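Local atomic coordinates of HTH-type transcriptional repressor PhnF (Mycobacterium smegmatis, PDB entry 3F8M), a protein that represses the phnDCE operon, which is involved in phosphate uptake, when phosphate is available in the cell, acting as a DNA-binding transcriptional regulator. Residues P127-L135 / L157-L167; K79-Y89 / Y228-A237. All coordinates share one frame; numbering follows the deposited sequence. Where two conformers were deposited one is given.

Interaction 1: P127-L135 / L157-L167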
loop_
_atom_site.group_PDB
_atom_site.type_symbol
_atom_site.label_atom_id
_atom_site.label_comp_id
_atom_site.label_asym_id
_atom_site.label_seq_id
_atom_site.Cartn_x
_atom_site.Cartn_y
_atom_site.Cartn_z
ATOM N N PRO A 127 -14.191 -27.231 7.711
ATOM C CA PRO A 127 -13.659 -26.629 8.948
ATOM C C PRO A 127 -12.564 -25.598 8.628
ATOM O O PRO A 127 -11.771 -25.783 7.739
ATOM C CB PRO A 127 -13.099 -27.837 9.700
ATOM C CG PRO A 127 -12.701 -28.766 8.636
ATOM C CD PRO A 127 -13.799 -28.653 7.599
ATOM N N VAL A 128 -12.606 -24.482 9.332
ATOM C CA VAL A 128 -11.644 -23.396 9.099
ATOM C C VAL A 128 -11.041 -23.126 10.470
ATOM O O VAL A 128 -11.792 -23.012 11.467
ATOM C CB VAL A 128 -12.360 -22.164 8.564
ATOM C CG1 VAL A 128 -11.404 -20.870 8.685
ATOM C CG2 VAL A 128 -12.744 -22.422 7.135
ATOM N N LEU A 129 -9.706 -23.068 10.533
ATOM C CA LEU A 129 -9.021 -22.718 11.750
ATOM C C LEU A 129 -8.579 -21.286 11.587
ATOM O O LEU A 129 -7.899 -21.001 10.622
ATOM C CB LEU A 129 -7.818 -23.636 11.993
ATOM C CG LEU A 129 -6.962 -23.366 13.235
ATOM C CD1 LEU A 129 -7.811 -23.393 14.498
ATOM C CD2 LEU A 129 -5.757 -24.400 13.323
ATOM N N GLN A 130 -8.964 -20.403 12.511
ATOM C CA GLN A 130 -8.545 -18.978 12.406
ATOM C C GLN A 130 -7.561 -18.639 13.503
ATOM O O GLN A 130 -7.813 -18.935 14.673
ATOM C CB GLN A 130 -9.750 -18.063 12.539
ATOM C CG GLN A 130 -9.391 -16.548 12.541
ATOM C CD GLN A 130 -10.616 -15.678 12.638
ATOM O OE1 GLN A 130 -11.236 -15.387 11.626
ATOM N NE2 GLN A 130 -10.947 -15.230 13.840
ATOM N N LEU A 131 -6.440 -18.024 13.105
ATOM C CA LEU A 131 -5.447 -17.577 14.020
ATOM C C LEU A 131 -5.496 -16.042 13.994
ATOM O O LEU A 131 -5.381 -15.418 12.919
ATOM C CB LEU A 131 -4.057 -18.010 13.558
ATOM C CG LEU A 131 -2.883 -17.420 14.371
ATOM C CD1 LEU A 131 -2.949 -17.769 15.893
ATOM C CD2 LEU A 131 -1.563 -17.866 13.747
ATOM N N GLU A 132 -5.646 -15.445 15.173
ATOM C CA GLU A 132 -5.562 -13.967 15.290
ATOM C C GLU A 132 -4.438 -13.609 16.208
ATOM O O GLU A 132 -4.277 -14.201 17.277
ATOM C CB GLU A 132 -6.809 -13.369 15.882
ATOM C CG GLU A 132 -7.912 -13.146 14.945
ATOM C CD GLU A 132 -8.728 -11.868 15.282
ATOM O OE1 GLU A 132 -9.158 -11.697 16.454
ATOM O OE2 GLU A 132 -8.985 -11.100 14.339
ATOM N N ARG A 133 -3.605 -12.672 15.757
ATOM C CA ARG A 133 -2.429 -12.276 16.502
ATOM C C ARG A 133 -2.271 -10.759 16.318
ATOM O O ARG A 133 -2.688 -10.195 15.289
ATOM C CB ARG A 133 -1.187 -12.953 15.946
ATOM C CG ARG A 133 -1.162 -14.493 16.189
ATOM C CD ARG A 133 0.156 -15.133 15.834
ATOM N NE ARG A 133 0.606 -14.995 14.460
ATOM C CZ ARG A 133 1.722 -15.576 14.010
ATOM N NH1 ARG A 133 2.105 -15.404 12.755
ATOM N NH2 ARG A 133 2.457 -16.309 14.823
ATOM N N VAL A 134 -1.631 -10.148 17.310
ATOM C CA VAL A 134 -1.178 -8.757 17.240
ATOM C C VAL A 134 0.339 -8.734 16.994
ATOM O O VAL A 134 1.091 -9.472 17.640
ATOM C CB VAL A 134 -1.533 -8.000 18.553
ATOM C CG1 VAL A 134 -1.006 -6.563 18.547
ATOM C CG2 VAL A 134 -3.037 -8.007 18.815
ATOM N N LEU A 135 0.770 -7.887 16.081
ATOM C CA LEU A 135 2.176 -7.686 15.769
ATOM C C LEU A 135 2.646 -6.454 16.562
ATOM O O LEU A 135 1.890 -5.483 16.702
ATOM C CB LEU A 135 2.296 -7.417 14.270
ATOM C CG LEU A 135 1.807 -8.520 13.294
ATOM C CD1 LEU A 135 2.118 -8.244 11.802
ATOM C CD2 LEU A 135 2.295 -9.939 13.677
ATOM N N LEU A 157 -1.830 -28.406 13.981
ATOM C CA LEU A 157 -1.215 -27.065 13.938
ATOM C C LEU A 157 -1.117 -26.411 15.294
ATOM O O LEU A 157 -0.071 -25.887 15.643
ATOM C CB LEU A 157 -1.923 -26.114 12.966
ATOM C CG LEU A 157 -1.135 -24.801 12.819
ATOM C CD1 LEU A 157 0.211 -25.083 12.152
ATOM C CD2 LEU A 157 -1.960 -23.811 12.008
ATOM N N ARG A 158 -2.192 -26.407 16.062
ATOM C CA ARG A 158 -2.083 -25.865 17.433
ATOM C C ARG A 158 -1.032 -26.531 18.323
ATOM O O ARG A 158 -0.474 -25.879 19.218
ATOM C CB ARG A 158 -3.428 -25.842 18.115
ATOM C CG ARG A 158 -4.240 -24.698 17.592
ATOM C CD ARG A 158 -5.599 -24.686 18.159
ATOM N NE ARG A 158 -6.485 -25.426 17.272
ATOM C CZ ARG A 158 -7.812 -25.393 17.326
ATOM N NH1 ARG A 158 -8.442 -24.646 18.236
ATOM N NH2 ARG A 158 -8.504 -26.122 16.459
ATOM N N GLU A 159 -0.748 -27.807 18.056
ATOM C CA GLU A 159 0.271 -28.588 18.776
ATOM C C GLU A 159 1.682 -28.294 18.288
ATOM O O GLU A 159 2.588 -28.083 19.075
ATOM C CB GLU A 159 0.048 -30.098 18.577
ATOM C CG GLU A 159 -1.170 -30.699 19.243
ATOM C CD GLU A 159 -1.215 -32.215 19.095
ATOM O OE1 GLU A 159 -2.110 -32.703 18.354
ATOM O OE2 GLU A 159 -0.350 -32.909 19.690
ATOM N N THR A 160 1.887 -28.321 16.970
ATOM C CA THR A 160 3.208 -28.157 16.422
ATOM C C THR A 160 3.654 -26.686 16.335
ATOM O O THR A 160 4.867 -26.416 16.240
ATOM C CB THR A 160 3.335 -28.763 15.033
ATOM O OG1 THR A 160 2.709 -27.903 14.057
ATOM C CG2 THR A 160 2.743 -30.194 14.987
ATOM N N PHE A 161 2.686 -25.756 16.364
ATOM C CA PHE A 161 2.985 -24.329 16.081
ATOM C C PHE A 161 3.368 -23.446 17.275
ATOM O O PHE A 161 2.584 -23.265 18.196
ATOM C CB PHE A 161 1.822 -23.652 15.337
ATOM C CG PHE A 161 2.159 -22.287 14.828
ATOM C CD1 PHE A 161 3.402 -22.056 14.216
ATOM C CD2 PHE A 161 1.237 -21.224 14.962
ATOM C CE1 PHE A 161 3.731 -20.783 13.737
ATOM C CE2 PHE A 161 1.566 -19.938 14.473
ATOM C CZ PHE A 161 2.826 -19.733 13.874
ATOM N N ASP A 162 4.529 -22.811 17.196
ATOM C CA ASP A 162 4.861 -21.762 18.193
ATOM C C ASP A 162 4.143 -20.479 17.729
ATOM O O ASP A 162 4.518 -19.857 16.725
ATOM C CB ASP A 162 6.367 -21.581 18.281
ATOM C CG ASP A 162 6.783 -20.326 19.068
ATOM O OD1 ASP A 162 5.928 -19.656 19.662
ATOM O OD2 ASP A 162 7.999 -20.037 19.087
ATOM N N HIS A 163 3.078 -20.129 18.436
ATOM C CA HIS A 163 2.216 -19.002 18.032
ATOM C C HIS A 163 2.906 -17.612 18.017
ATOM O O HIS A 163 2.387 -16.667 17.449
ATOM C CB HIS A 163 0.904 -19.012 18.825
ATOM C CG HIS A 163 1.058 -18.821 20.309
ATOM N ND1 HIS A 163 1.501 -17.640 20.869
ATOM C CD2 HIS A 163 0.758 -19.635 21.348
ATOM C CE1 HIS A 163 1.497 -17.748 22.190
ATOM N NE2 HIS A 163 1.052 -18.950 22.505
ATOM N N GLU A 164 4.108 -17.511 18.566
ATOM C CA GLU A 164 4.895 -16.287 18.428
ATOM C C GLU A 164 5.786 -16.260 17.193
ATOM O O GLU A 164 6.361 -15.211 16.866
ATOM C CB GLU A 164 5.719 -16.039 19.692
ATOM C CG GLU A 164 4.847 -16.086 20.929
ATOM C CD GLU A 164 5.466 -15.382 22.112
ATOM O OE1 GLU A 164 6.689 -15.511 22.315
ATOM O OE2 GLU A 164 4.705 -14.698 22.829
ATOM N N ALA A 165 5.847 -17.386 16.478
ATOM C CA ALA A 165 6.770 -17.568 15.376
ATOM C C ALA A 165 6.120 -17.344 14.012
ATOM O O ALA A 165 4.931 -17.047 13.917
ATOM C CB ALA A 165 7.394 -18.984 15.461
ATOM N N SER A 166 6.899 -17.469 12.946
ATOM C CA SER A 166 6.337 -17.262 11.602
ATOM C C SER A 166 5.440 -18.454 11.214
ATOM O O SER A 166 5.891 -19.602 11.183
ATOM C CB SER A 166 7.463 -17.076 10.573
ATOM O OG SER A 166 6.987 -17.343 9.274
ATOM N N LEU A 167 4.169 -18.175 10.901
ATOM C CA LEU A 167 3.285 -19.222 10.384
ATOM C C LEU A 167 3.777 -19.693 8.999
ATOM O O LEU A 167 3.653 -20.894 8.644
ATOM C CB LEU A 167 1.839 -18.694 10.269
ATOM C CG LEU A 167 0.770 -19.674 9.802
ATOM C CD1 LEU A 167 0.664 -20.935 10.718
ATOM C CD2 LEU A 167 -0.572 -18.958 9.701
#
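Arg133 NH2 donates to two backbone carbonyls of 157-167 at once, His163 O and Ala165 O, each 2.7 Å away. Both oxygens lie close to the guanidinium plane, so the two N-H groups are spent at the edge of the flat group. The acceptors are met differently: the bond to Ala165 O lies in the carbonyl plane and is nearly straight (164° at the hydrogen), whereas NH2 stands 55° out of the plane of the His163 carbonyl. A bend at chi3 (-59°) turns the guanidinium into this loop. Because the loop is a type I turn from Asp162 to Ala165, Arg133 grips one carbonyl inside the turn and the one at its end. The turn has its own brace, an Asx turn in which Glu164 N donates to Asp162 OD1 (3.0 Å). Leu131 CD2 lies over one face of the Arg133 guanidinium, offset toward the rim, and NE forms a salt bridge with Glu145 of strand 140-150, which probably limits the rotation of the group.

These contacts seat the 157-167 connection, a short helix and its turn, on one face of the antiparallel sheet of the UTRA domain, to which strand 127-137 belongs. Arg133, Leu131 and Leu129, alternate residues of that strand, all point to it. Leu131 CD2 reaches Phe161 CE2 at 3.8 Å, the two side chains crossing at about a right angle, and Leu167 CD1 packs on one face of the phenyl ring. Farther along, Leu129 divides its methyls: CD2 meets Leu157 CD2 at 4.1 Å, while CD1 sits 3.3 Å above the centre of the Arg158 guanidinium. Arg158 NH2 also forms a salt bridge with Asp109 on the adjacent strand 100-111, which probably helps keep its flat group against the leucine methyl.

Interaction 2: K79-Y89 / Y228-A237; sequences KIRQPLGMGSY and YRGDRMTFTA
Strands 80-83 and 233-237 run parallel, their axes 4.5 Å apart at closest approach and 31° between directions; five backbone hydrogen bonds, from Ile80 N to Arg232 O through Leu84 N to Thr236 O, link the strands and the residues flanking them. On the face carrying Ile80, Gln82, Met233 and Phe235, the Gln82 amide lies alongside the Phe235 ring, planes 6° apart, with NE2 3.8 Å from CE1; NE2 also makes a weak hydrogen bond to Tyr228 OH (3.4 Å). Met233, bent at chi2 (71°) and chi3, brings CE to Ile80 CB (3.7 Å) and to the edge of the Tyr89 ring. On the other face, Thr236 CG2 sits over the Arg81 guanidinium, 3.7 Å from NH2, and a water joins Arg81 O to Thr236 OG1. Lys79 extends across Thr234, CD 3.3 Å from OG1; Asp186 of the second subunit takes a salt bridge from Lys79 NZ and a hydrogen bond with Thr234 OG1.

Phe235, Thr236 and Ala237 pair antiparallel with a strand of that subunit, carrying the sheet across the dimer interface. Within the chain, Tyr89 and Tyr228 lie against strands 127-137 and 140-150, and Leu84 and Phe235 pack on strand 206-214.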
loop_
_atom_site.group_PDB
_atom_site.type_symbol
_atom_site.label_atom_id
_atom_site.label_comp_id
_atom_site.label_asym_id
_atom_site.label_seq_id
_atom_site.Cartn_x
_atom_site.Cartn_y
_atom_site.Cartn_z
ATOM N N LYS A 79 9.062 3.554 11.238
ATOM C CA LYS A 79 8.105 2.576 10.683
ATOM C C LYS A 79 8.856 1.343 10.237
ATOM O O LYS A 79 9.950 1.450 9.655
ATOM C CB LYS A 79 7.392 3.184 9.474
ATOM C CG LYS A 79 6.535 4.382 9.813
ATOM C CD LYS A 79 5.990 4.958 8.540
ATOM C CE LYS A 79 4.972 6.040 8.806
ATOM N NZ LYS A 79 4.512 6.566 7.478
ATOM N N ILE A 80 8.278 0.166 10.499
ATOM C CA ILE A 80 8.777 -1.062 9.879
ATOM C C ILE A 80 8.544 -0.982 8.391
ATOM O O ILE A 80 7.458 -0.626 7.976
ATOM C CB ILE A 80 8.104 -2.338 10.448
ATOM C CG1 ILE A 80 8.537 -2.550 11.892
ATOM C CG2 ILE A 80 8.582 -3.580 9.695
ATOM C CD1 ILE A 80 7.476 -3.207 12.737
ATOM N N ARG A 81 9.583 -1.266 7.602
ATOM C CA ARG A 81 9.500 -1.216 6.137
ATOM C C ARG A 81 9.413 -2.650 5.606
ATOM O O ARG A 81 10.406 -3.373 5.487
ATOM C CB ARG A 81 10.708 -0.467 5.554
ATOM C CG ARG A 81 10.719 1.016 5.908
ATOM C CD ARG A 81 12.052 1.676 5.504
ATOM N NE ARG A 81 12.324 1.470 4.096
ATOM C CZ ARG A 81 11.914 2.284 3.123
ATOM N NH1 ARG A 81 11.216 3.382 3.402
ATOM N NH2 ARG A 81 12.194 1.993 1.860
ATOM N N GLN A 82 8.201 -3.077 5.341
ATOM C CA GLN A 82 7.985 -4.450 4.968
ATOM C C GLN A 82 7.803 -4.658 3.463
ATOM O O GLN A 82 6.876 -4.093 2.871
ATOM C CB GLN A 82 6.751 -4.916 5.711
ATOM C CG GLN A 82 6.278 -6.266 5.329
ATOM C CD GLN A 82 5.661 -6.958 6.503
ATOM O OE1 GLN A 82 6.039 -8.072 6.820
ATOM N NE2 GLN A 82 4.702 -6.297 7.166
ATOM N N PRO A 83 8.663 -5.496 2.852
ATOM C CA PRO A 83 8.514 -5.853 1.440
ATOM C C PRO A 83 7.174 -6.556 1.232
ATOM O O PRO A 83 6.753 -7.345 2.097
ATOM C CB PRO A 83 9.670 -6.828 1.197
ATOM C CG PRO A 83 10.619 -6.626 2.345
ATOM C CD PRO A 83 9.767 -6.232 3.491
ATOM N N LEU A 84 6.475 -6.246 0.141
ATOM C CA LEU A 84 5.296 -7.029 -0.221
ATOM C C LEU A 84 5.804 -8.345 -0.801
ATOM O O LEU A 84 6.751 -8.382 -1.579
ATOM C CB LEU A 84 4.362 -6.281 -1.183
ATOM C CG LEU A 84 3.444 -5.208 -0.584
ATOM C CD1 LEU A 84 2.857 -4.378 -1.710
ATOM C CD2 LEU A 84 2.335 -5.804 0.294
ATOM N N GLY A 85 5.220 -9.446 -0.369
ATOM C CA GLY A 85 5.661 -10.756 -0.867
ATOM C C GLY A 85 5.577 -11.759 0.255
ATOM O O GLY A 85 4.775 -11.587 1.168
ATOM N N MET A 86 6.459 -12.756 0.212
ATOM C CA MET A 86 6.370 -13.941 1.072
ATOM C C MET A 86 7.384 -13.954 2.234
ATOM O O MET A 86 7.480 -14.944 2.987
ATOM C CB MET A 86 6.482 -15.198 0.192
ATOM C CG MET A 86 5.244 -15.396 -0.707
ATOM S SD MET A 86 5.481 -16.240 -2.315
ATOM C CE MET A 86 6.218 -14.925 -3.295
ATOM N N GLY A 87 8.114 -12.849 2.395
ATOM C CA GLY A 87 9.079 -12.701 3.480
ATOM C C GLY A 87 8.404 -12.466 4.820
ATOM O O GLY A 87 7.182 -12.472 4.916
ATOM N N SER A 88 9.189 -12.241 5.864
ATOM C CA SER A 88 8.633 -12.204 7.205
ATOM C C SER A 88 8.623 -10.808 7.805
ATOM O O SER A 88 9.505 -9.972 7.535
ATOM C CB SER A 88 9.395 -13.166 8.121
ATOM O OG SER A 88 9.294 -12.841 9.496
ATOM N N TYR A 89 7.622 -10.586 8.646
ATOM C CA TYR A 89 7.481 -9.340 9.373
ATOM C C TYR A 89 8.700 -9.119 10.297
ATOM O O TYR A 89 9.319 -8.042 10.297
ATOM C CB TYR A 89 6.163 -9.386 10.163
ATOM C CG TYR A 89 6.031 -8.316 11.218
ATOM C CD1 TYR A 89 5.863 -6.978 10.845
ATOM C CD2 TYR A 89 6.086 -8.634 12.581
ATOM C CE1 TYR A 89 5.727 -5.984 11.801
ATOM C CE2 TYR A 89 5.965 -7.632 13.558
ATOM C CZ TYR A 89 5.800 -6.311 13.146
ATOM O OH TYR A 89 5.690 -5.300 14.082
ATOM N N TYR A 228 -2.982 -2.742 9.754
ATOM C CA TYR A 228 -1.756 -2.155 10.315
ATOM C C TYR A 228 -1.956 -0.660 10.556
ATOM O O TYR A 228 -2.605 -0.008 9.748
ATOM C CB TYR A 228 -0.629 -2.287 9.303
ATOM C CG TYR A 228 -0.034 -3.670 9.064
ATOM C CD1 TYR A 228 0.884 -4.201 9.970
ATOM C CD2 TYR A 228 -0.350 -4.412 7.928
ATOM C CE1 TYR A 228 1.462 -5.453 9.762
ATOM C CE2 TYR A 228 0.234 -5.689 7.697
ATOM C CZ TYR A 228 1.133 -6.182 8.628
ATOM O OH TYR A 228 1.744 -7.408 8.477
ATOM N N ARG A 229 -1.402 -0.139 11.651
ATOM C CA ARG A 229 -1.433 1.324 11.897
ATOM C C ARG A 229 -0.544 1.979 10.865
ATOM O O ARG A 229 0.617 1.605 10.715
ATOM C CB ARG A 229 -0.901 1.648 13.296
ATOM C CG ARG A 229 -1.845 1.275 14.439
ATOM C CD ARG A 229 -1.156 1.554 15.783
ATOM N NE ARG A 229 -0.808 2.985 15.880
ATOM C CZ ARG A 229 -1.169 3.766 16.894
ATOM N NH1 ARG A 229 -1.884 3.269 17.894
ATOM N NH2 ARG A 229 -0.808 5.052 16.915
ATOM N N GLY A 230 -1.094 2.955 10.156
ATOM C CA GLY A 230 -0.330 3.653 9.081
ATOM C C GLY A 230 0.942 4.301 9.639
ATOM O O GLY A 230 1.967 4.332 8.957
ATOM N N ASP A 231 0.886 4.749 10.888
ATOM C CA ASP A 231 2.032 5.424 11.555
ATOM C C ASP A 231 3.151 4.465 11.996
ATOM O O ASP A 231 4.229 4.909 12.434
ATOM C CB ASP A 231 1.566 6.362 12.688
ATOM C CG ASP A 231 0.831 5.652 13.822
ATOM O OD1 ASP A 231 0.743 4.381 13.855
ATOM O OD2 ASP A 231 0.290 6.381 14.677
ATOM N N ARG A 232 2.950 3.156 11.813
ATOM C CA ARG A 232 3.981 2.212 12.218
ATOM C C ARG A 232 4.435 1.306 11.083
ATOM O O ARG A 232 5.299 0.420 11.260
ATOM C CB ARG A 232 3.523 1.413 13.471
ATOM C CG ARG A 232 3.720 2.219 14.784
ATOM C CD ARG A 232 2.716 1.921 15.898
ATOM N NE ARG A 232 2.712 2.962 16.945
ATOM C CZ ARG A 232 2.025 2.905 18.091
ATOM N NH1 ARG A 232 1.265 1.830 18.412
ATOM N NH2 ARG A 232 2.109 3.933 18.953
ATOM N N MET A 233 3.899 1.520 9.887
ATOM C CA MET A 233 4.208 0.589 8.839
ATOM C C MET A 233 4.351 1.259 7.491
ATOM O O MET A 233 3.549 2.145 7.153
ATOM C CB MET A 233 3.111 -0.494 8.812
ATOM C CG MET A 233 3.179 -1.453 7.632
ATOM S SD MET A 233 4.594 -2.580 7.763
ATOM C CE MET A 233 4.542 -2.954 9.527
ATOM N N THR A 234 5.355 0.837 6.737
ATOM C CA THR A 234 5.518 1.199 5.329
ATOM C C THR A 234 5.642 -0.064 4.530
ATOM O O THR A 234 6.355 -0.965 4.941
ATOM C CB THR A 234 6.801 2.029 5.108
ATOM O OG1 THR A 234 6.693 3.234 5.853
ATOM C CG2 THR A 234 6.980 2.358 3.676
ATOM N N PHE A 235 4.975 -0.140 3.381
ATOM C CA PHE A 235 5.203 -1.239 2.461
ATOM C C PHE A 235 6.050 -0.822 1.287
ATOM O O PHE A 235 5.909 0.287 0.796
ATOM C CB PHE A 235 3.876 -1.804 1.979
ATOM C CG PHE A 235 3.129 -2.527 3.046
ATOM C CD1 PHE A 235 3.543 -3.796 3.453
ATOM C CD2 PHE A 235 2.063 -1.939 3.670
ATOM C CE1 PHE A 235 2.881 -4.456 4.447
ATOM C CE2 PHE A 235 1.401 -2.593 4.683
ATOM C CZ PHE A 235 1.806 -3.856 5.064
ATOM N N THR A 236 6.938 -1.710 0.864
ATOM C CA THR A 236 7.803 -1.493 -0.282
ATOM C C THR A 236 7.580 -2.624 -1.275
ATOM O O THR A 236 7.293 -3.766 -0.895
ATOM C CB THR A 236 9.298 -1.473 0.082
ATOM O OG1 THR A 236 9.725 -2.802 0.389
ATOM C CG2 THR A 236 9.588 -0.548 1.281
ATOM N N ALA A 237 7.702 -2.303 -2.553
ATOM C CA ALA A 237 7.429 -3.274 -3.592
ATOM C C ALA A 237 8.359 -2.980 -4.733
ATOM O O ALA A 237 8.383 -1.859 -5.270
ATOM C CB ALA A 237 5.963 -3.220 -4.012
HETATM O O HOH W 1 2.501 4.765 6.484
HETATM O O HOH W 2 11.447 -2.880 2.699
#

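How the interactions relate
After the N-terminal winged helix-turn-helix, the chain enters 79-89, whose contact with 228-237 is completed only 139 residues later. That long loop contains interaction 1, which closes a much shorter one: strand 127-137 is followed by strand 140-150 and then by 157-167, which returns to the first strand. The two loops are therefore nested and do not cross. Interaction 1 ties a connection to the UTRA sheet, while interaction 2 joins strand 80-83, which follows the winged helix-turn-helix, to the last strands of the chain. Their centres are about 20 Å apart, yet they meet at Leu135, whose CD1 is 3.4 Å from Tyr228 OH and whose CB is 3.7 Å from Tyr89 CE2.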